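Local coordinates for invasion protein INVA (Salmonella enterica, PDB 2X49) that serves as an export apparatus protein of the Salmonella type III secretion system and is involved in invasion of the intestinal epithelium, this chain being its C-terminal domain, at residues E128-H131 / C132-T136; S269-L272 / M273-I276; I302-M305 / I306-R309. All coordinates share one frame; numbering follows the deposited sequence.

Contact 1 (E128-H131 / C132-T136)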
loop_
_atom_site.group_PDB
_atom_site.type_symbol
_atom_site.label_atom_id
_atom_site.label_comp_id
_atom_site.label_asym_id
_atom_site.label_seq_id
_atom_site.Cartn_x
_atom_site.Cartn_y
_atom_site.Cartn_z
ATOM N N GLU A 128 -8.216 -11.630 -2.666
ATOM C CA GLU A 128 -6.789 -11.459 -2.951
ATOM C C GLU A 128 -6.618 -10.527 -4.175
ATOM O O GLU A 128 -5.784 -9.645 -4.184
ATOM C CB GLU A 128 -6.081 -12.809 -3.171
ATOM C CG GLU A 128 -4.632 -12.658 -3.629
ATOM C CD GLU A 128 -3.671 -12.190 -2.536
ATOM O OE1 GLU A 128 -4.098 -11.890 -1.391
ATOM O OE2 GLU A 128 -2.462 -12.121 -2.842
ATOM N N LEU A 129 -7.465 -10.691 -5.160
ATOM C CA LEU A 129 -7.351 -9.917 -6.405
ATOM C C LEU A 129 -7.613 -8.443 -6.099
ATOM O O LEU A 129 -6.887 -7.569 -6.511
ATOM C CB LEU A 129 -8.358 -10.385 -7.446
ATOM C CG LEU A 129 -8.403 -9.537 -8.747
ATOM C CD1 LEU A 129 -7.051 -9.405 -9.397
ATOM C CD2 LEU A 129 -9.407 -10.139 -9.693
ATOM N N TYR A 130 -8.618 -8.227 -5.276
ATOM C CA TYR A 130 -8.916 -6.849 -4.826
ATOM C C TYR A 130 -7.718 -6.253 -4.084
ATOM O O TYR A 130 -7.295 -5.099 -4.345
ATOM C CB TYR A 130 -10.129 -6.787 -3.898
ATOM C CG TYR A 130 -10.208 -5.405 -3.259
ATOM C CD1 TYR A 130 -10.601 -4.333 -3.998
ATOM C CD2 TYR A 130 -9.907 -5.200 -1.940
ATOM C CE1 TYR A 130 -10.634 -3.062 -3.463
ATOM C CE2 TYR A 130 -9.946 -3.930 -1.381
ATOM C CZ TYR A 130 -10.325 -2.866 -2.152
ATOM O OH TYR A 130 -10.382 -1.562 -1.620
ATOM N N HIS A 131 -7.129 -7.012 -3.177
ATOM C CA HIS A 131 -5.944 -6.506 -2.435
ATOM C C HIS A 131 -4.798 -6.142 -3.361
ATOM O O HIS A 131 -4.197 -5.059 -3.264
ATOM C CB HIS A 131 -5.477 -7.496 -1.369
ATOM C CG HIS A 131 -4.429 -6.961 -0.438
ATOM N ND1 HIS A 131 -3.251 -7.483 -0.041
ATOM C CD2 HIS A 131 -4.554 -5.754 0.214
ATOM C CE1 HIS A 131 -2.686 -6.595 0.846
ATOM N NE2 HIS A 131 -3.502 -5.568 0.997
ATOM N N CYS A 132 -4.496 -7.029 -4.288
ATOM C CA CYS A 132 -3.424 -6.810 -5.279
ATOM C C CYS A 132 -3.673 -5.497 -6.023
ATOM O O CYS A 132 -2.771 -4.645 -6.188
ATOM C CB CYS A 132 -3.388 -7.920 -6.317
ATOM S SG CYS A 132 -2.583 -9.388 -5.687
ATOM N N LEU A 133 -4.891 -5.383 -6.505
ATOM C CA LEU A 133 -5.280 -4.187 -7.337
ATOM C C LEU A 133 -5.202 -2.906 -6.505
ATOM O O LEU A 133 -4.662 -1.866 -6.923
ATOM C CB LEU A 133 -6.660 -4.341 -7.927
ATOM C CG LEU A 133 -6.733 -5.372 -9.019
ATOM C CD1 LEU A 133 -8.199 -5.690 -9.368
ATOM C CD2 LEU A 133 -6.049 -4.852 -10.290
ATOM N N ALA A 134 -5.707 -3.016 -5.291
ATOM C CA ALA A 134 -5.746 -1.833 -4.412
ATOM C C ALA A 134 -4.366 -1.323 -4.095
ATOM O O ALA A 134 -4.114 -0.101 -4.102
ATOM C CB ALA A 134 -6.503 -2.124 -3.150
ATOM N N VAL A 135 -3.471 -2.239 -3.783
ATOM C CA VAL A 135 -2.085 -1.883 -3.437
ATOM C C VAL A 135 -1.440 -1.141 -4.601
ATOM O O VAL A 135 -0.778 -0.101 -4.459
ATOM C CB VAL A 135 -1.288 -3.152 -3.019
ATOM C CG1 VAL A 135 0.203 -2.969 -3.033
ATOM C CG2 VAL A 135 -1.837 -3.630 -1.671
ATOM N N THR A 136 -1.695 -1.646 -5.791
ATOM C CA THR A 136 -1.042 -1.124 -6.976
ATOM C C THR A 136 -1.651 0.221 -7.342
ATOM O O THR A 136 -0.949 1.148 -7.760
ATOM C CB THR A 136 -1.156 -2.104 -8.185
ATOM O OG1 THR A 136 -0.583 -3.360 -7.772
ATOM C CG2 THR A 136 -0.421 -1.587 -9.387
#
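The Tyr130 ring carries the methyl of Ala134 over one face, and on the next residue the imidazole of His131 carries the CG2 branch of Val135 in the same way. Both are i to i+4 CH-pi contacts along the helix 125-139, and in each the methyl stands off-centre toward the rim of the ring. Val135 CG2 lies 3.9 Å from the centroid of the His131 ring, 21° off its normal; Ala134 CB lies 4.3 Å from the centroid of the Tyr130 ring. With chi1 at 169° in Tyr130 and -171° in His131, each ring is turned away from its own N and lies alongside the following turn. The polar ends look elsewhere: Tyr130 OH bonds to Asp38 on helix 27-39, and His131 ND1 to Lys288. Lys288 also forms a salt bridge with Glu128 OE2, while Glu128 OE1 is paired with Arg79 and Arg123, so a buried carboxylate sits among three positive charges that would be expected to keep it ionised. Close by is Cys132 SG, 3.9 Å from Glu128 OE2, with a bound mercury ion about 2 Å from its side chain. On the side of the helix toward Leu27 and Phe71, Leu129 and Leu133 meet through their CD1 methyls, 3.9 Å apart. Regular i to i+4 backbone bonds run beneath all of this. One turn further on, Cys132 O accepts twice, from Thr136 N and, across the opposite face of the carbonyl plane, from Thr136 OG1 at 3.0 Å.

Contact 2 (S269-L272 / M273-I276). With CA (calcium ion), chain F.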
loop_
_atom_site.group_PDB
_atom_site.type_symbol
_atom_site.label_atom_id
_atom_site.label_comp_id
_atom_site.label_asym_id
_atom_site.label_seq_id
_atom_site.Cartn_x
_atom_site.Cartn_y
_atom_site.Cartn_z
ATOM N N SER A 269 25.091 2.843 -1.445
ATOM C CA SER A 269 23.647 2.633 -1.498
ATOM C C SER A 269 23.364 1.304 -2.160
ATOM O O SER A 269 22.446 0.608 -1.760
ATOM C CB SER A 269 22.881 3.757 -2.231
ATOM O OG SER A 269 23.372 3.903 -3.543
ATOM N N ALA A 270 24.129 0.979 -3.188
ATOM C CA ALA A 270 23.922 -0.280 -3.939
ATOM C C ALA A 270 24.197 -1.462 -3.031
ATOM O O ALA A 270 23.466 -2.469 -3.028
ATOM C CB ALA A 270 24.814 -0.359 -5.180
ATOM N N ASN A 271 25.205 -1.283 -2.197
ATOM C CA ASN A 271 25.671 -2.380 -1.291
ATOM C C ASN A 271 24.630 -2.580 -0.185
ATOM O O ASN A 271 24.293 -3.701 0.205
ATOM C CB ASN A 271 27.086 -2.171 -0.753
ATOM C CG ASN A 271 28.100 -2.452 -1.808
ATOM O OD1 ASN A 271 27.793 -3.158 -2.776
ATOM N ND2 ASN A 271 29.292 -1.921 -1.664
ATOM N N LEU A 272 24.065 -1.478 0.265
ATOM C CA LEU A 272 23.007 -1.542 1.290
ATOM C C LEU A 272 21.728 -2.199 0.738
ATOM O O LEU A 272 21.041 -2.976 1.412
ATOM C CB LEU A 272 22.730 -0.147 1.876
ATOM C CG LEU A 272 21.657 -0.165 2.941
ATOM C CD1 LEU A 272 22.130 -1.091 4.076
ATOM C CD2 LEU A 272 21.375 1.267 3.448
ATOM N N MET A 273 21.406 -1.867 -0.498
ATOM C CA MET A 273 20.268 -2.489 -1.182
ATOM C C MET A 273 20.479 -3.997 -1.379
ATOM O O MET A 273 19.543 -4.784 -1.256
ATOM C CB MET A 273 19.914 -1.818 -2.504
ATOM C CG MET A 273 19.150 -0.531 -2.333
ATOM S SD MET A 273 17.603 -0.746 -1.447
ATOM C CE MET A 273 16.714 -1.823 -2.576
ATOM N N ASP A 274 21.696 -4.375 -1.660
ATOM C CA ASP A 274 22.032 -5.818 -1.851
ATOM C C ASP A 274 21.804 -6.557 -0.519
ATOM O O ASP A 274 21.336 -7.711 -0.474
ATOM C CB ASP A 274 23.430 -6.030 -2.438
ATOM C CG ASP A 274 23.492 -5.642 -3.917
ATOM O OD1 ASP A 274 22.417 -5.599 -4.571
ATOM O OD2 ASP A 274 24.607 -5.384 -4.440
ATOM N N LEU A 275 22.137 -5.875 0.574
ATOM C CA LEU A 275 21.968 -6.470 1.933
ATOM C C LEU A 275 20.467 -6.632 2.264
ATOM O O LEU A 275 20.017 -7.631 2.788
ATOM C CB LEU A 275 22.664 -5.619 3.010
ATOM C CG LEU A 275 22.331 -6.031 4.435
ATOM C CD1 LEU A 275 22.922 -7.421 4.754
ATOM C CD2 LEU A 275 22.869 -4.967 5.416
ATOM N N ILE A 276 19.681 -5.608 1.945
ATOM C CA ILE A 276 18.241 -5.605 2.232
ATOM C C ILE A 276 17.622 -6.745 1.380
ATOM O O ILE A 276 16.855 -7.588 1.860
ATOM C CB ILE A 276 17.575 -4.208 1.984
ATOM C CG1 ILE A 276 18.094 -3.145 2.971
ATOM C CG2 ILE A 276 16.041 -4.317 2.009
ATOM C CD1 ILE A 276 17.752 -1.748 2.481
HETATM CA CA CA F . 25.404 -4.670 -7.028
HETATM O O HOH W 1 22.192 -3.066 -5.554
HETATM O O HOH W 2 26.826 -6.011 -2.843
#
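Leu272 meets both Leu275 and Ile276 on the inward side of the amphipathic helix 266-280. Its chi1 of 180° swings CG away from the backbone N; CD1 comes within 4.2 Å of Leu275 CD2, while the branch point CG lies 4.2 Å from Ile276 CD1. These are loose touches; Leu272 and Leu275 also pack on helix 243-252, and Ile276 on Ile306. In Met273 a chi1 of -78° puts CG beside the backbone N, 3.5 Å from Ser269 O, and the bends at chi2 and chi3 then turn the thioether toward Met305 and Phe310.

The other side of the helix is polar. Asp274 has its CG beside its own backbone N (chi1 -72°), which folds the carboxylate back over the preceding turn, with CG 3.3 Å from Ala270 O. Asp274 OD2 and Ala270 O, 3.4 Å apart, are two acceptors that do not bond. One water donates to both Ala270 O and Asp274 OD1, the latter at 2.7 Å, which probably eases the repulsion, while a second donates to Asn271 OD1 and Asp274 OD2. OD2 also binds a calcium ion, at 2.8 Å. With a metal and a water on OD2 and another water on OD1, the carboxylate is held in place although it is exposed, and the nearby cation should favour its ionised form.

Contact 3 (I302-M305 / I306-R309)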
loop_
_atom_site.group_PDB
_atom_site.type_symbol
_atom_site.label_atom_id
_atom_site.label_comp_id
_atom_site.label_asym_id
_atom_site.label_seq_id
_atom_site.Cartn_x
_atom_site.Cartn_y
_atom_site.Cartn_z
ATOM N N ILE A 302 14.283 5.256 4.366
ATOM C CA ILE A 302 14.292 3.827 4.052
ATOM C C ILE A 302 13.256 3.529 2.967
ATOM O O ILE A 302 13.553 2.815 2.014
ATOM C CB ILE A 302 14.109 2.948 5.283
ATOM C CG1 ILE A 302 15.330 3.096 6.177
ATOM C CG2 ILE A 302 13.925 1.465 4.879
ATOM C CD1 ILE A 302 15.130 2.556 7.608
ATOM N N LYS A 303 12.074 4.111 3.107
ATOM C CA LYS A 303 10.988 3.948 2.098
ATOM C C LYS A 303 11.486 4.399 0.718
ATOM O O LYS A 303 11.450 3.636 -0.248
ATOM C CB LYS A 303 9.658 4.609 2.482
ATOM C CG LYS A 303 8.650 4.717 1.326
ATOM C CD LYS A 303 7.997 3.370 0.967
ATOM C CE LYS A 303 7.054 3.496 -0.227
ATOM N NZ LYS A 303 6.563 2.217 -0.756
ATOM N N LYS A 304 12.099 5.569 0.661
ATOM C CA LYS A 304 12.602 6.098 -0.627
ATOM C C LYS A 304 13.684 5.223 -1.217
ATOM O O LYS A 304 13.757 5.005 -2.435
ATOM C CB LYS A 304 13.098 7.550 -0.502
ATOM C CG LYS A 304 13.415 8.254 -1.840
ATOM C CD LYS A 304 13.544 9.769 -1.672
ATOM C CE LYS A 304 13.306 10.524 -2.988
ATOM N NZ LYS A 304 14.576 11.061 -3.577
ATOM N N MET A 305 14.507 4.671 -0.338
ATOM C CA MET A 305 15.608 3.851 -0.783
ATOM C C MET A 305 15.158 2.518 -1.407
ATOM O O MET A 305 15.654 2.111 -2.464
ATOM C CB MET A 305 16.604 3.647 0.371
ATOM C CG MET A 305 17.393 2.434 0.238
ATOM S SD MET A 305 18.992 2.790 0.963
ATOM C CE MET A 305 19.437 4.163 -0.085
ATOM N N ILE A 306 14.173 1.890 -0.798
ATOM C CA ILE A 306 13.810 0.496 -1.179
ATOM C C ILE A 306 12.706 0.387 -2.199
ATOM O O ILE A 306 12.483 -0.687 -2.765
ATOM C CB ILE A 306 13.384 -0.375 0.041
ATOM C CG1 ILE A 306 12.031 0.070 0.575
ATOM C CG2 ILE A 306 14.492 -0.431 1.072
ATOM C CD1 ILE A 306 11.420 -0.880 1.632
ATOM N N GLU A 307 12.065 1.499 -2.470
ATOM C CA GLU A 307 10.777 1.452 -3.230
ATOM C C GLU A 307 10.926 1.164 -4.708
ATOM O O GLU A 307 9.992 0.734 -5.352
ATOM C CB GLU A 307 9.933 2.707 -3.059
ATOM C CG GLU A 307 10.504 3.910 -3.692
ATOM C CD GLU A 307 9.664 5.148 -3.443
ATOM O OE1 GLU A 307 8.649 5.027 -2.744
ATOM O OE2 GLU A 307 10.033 6.240 -3.943
ATOM N N GLY A 308 12.137 1.332 -5.182
ATOM C CA GLY A 308 12.469 1.027 -6.558
ATOM C C GLY A 308 12.388 -0.458 -6.832
ATOM O O GLY A 308 11.759 -0.910 -7.797
ATOM N N ARG A 309 13.028 -1.192 -5.939
ATOM C CA ARG A 309 13.104 -2.648 -6.028
ATOM C C ARG A 309 11.961 -3.378 -5.409
ATOM O O ARG A 309 11.520 -4.409 -5.935
ATOM C CB ARG A 309 14.392 -3.227 -5.439
ATOM C CG ARG A 309 14.559 -4.690 -5.812
ATOM C CD ARG A 309 16.000 -5.263 -5.700
ATOM N NE ARG A 309 16.038 -6.669 -6.111
ATOM C CZ ARG A 309 17.136 -7.376 -6.335
ATOM N NH1 ARG A 309 18.325 -6.832 -6.179
ATOM N NH2 ARG A 309 17.054 -8.638 -6.722
HETATM O O HOH W 3 15.262 0.237 -4.649
#
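Ile306 N bonds to Ile302 O at 3.0 Å, after which the regular i to i+4 bonding of helix 299-306 gives way to weak bonds as Ile306 psi moves to -10°: Glu307 N reaches Lys303 O only through a weak bond with an N-H...O angle of 122°, and the same carbonyl takes a second weak bond from Ile306 N. A water bridges the turn that follows, donating to Met305 O and accepting from Arg309 N, both at 2.9 Å.

Glu307 has its CG wedged between its own N and carbonyl carbon (chi1 69°), and from there the chain extends back along the last turn, CB 3.3 Å from Lys303 O. Lys303 bends at chi2 and crosses it at about a right angle. What meets the carboxylate is the methylene end of the lysine, CE lying 3.4 Å from Glu307 OE1. The ammonium NZ is 4.0 Å from that oxygen, too far for a salt bridge, though the opposite charges should still attract; its salt bridge goes instead to Glu314.

The apolar side chains turn to the other flank. Ile306 CG2 faces Ile302 CG2 at 4.3 Å, and Met305 CG comes about as near to it, the methionine running across the isoleucine. Ile302 and Ile306 lie on Leu292 of strand 291-294, with Val315 of strand 314-317 also against Ile306. Met305 turns toward Leu272 and Met273, so this helix end is packed between the parallel sheet and helix 266-280.

How the contacts relate
Along the chain the contacts follow in series, all within this C-terminal domain of an FHIPEP-family protein. Contact 1, on helix 125-139, stands apart: its centre is about 28 Å from that of contact 2 and about 20 Å from that of contact 3, and it touches neither. Contacts 2 and 3 do meet, their centres about 11 Å apart. Helix 266-280 lies against the end of helix 299-306, with Met273 SD 3.6 Å from Met305 CG and Ile276 CD1 3.8 Å from Ile306 CG2. The latter helix joins strands 291-294 and 314-317 of the parallel sheet, so contact 3 links contact 2 to that sheet.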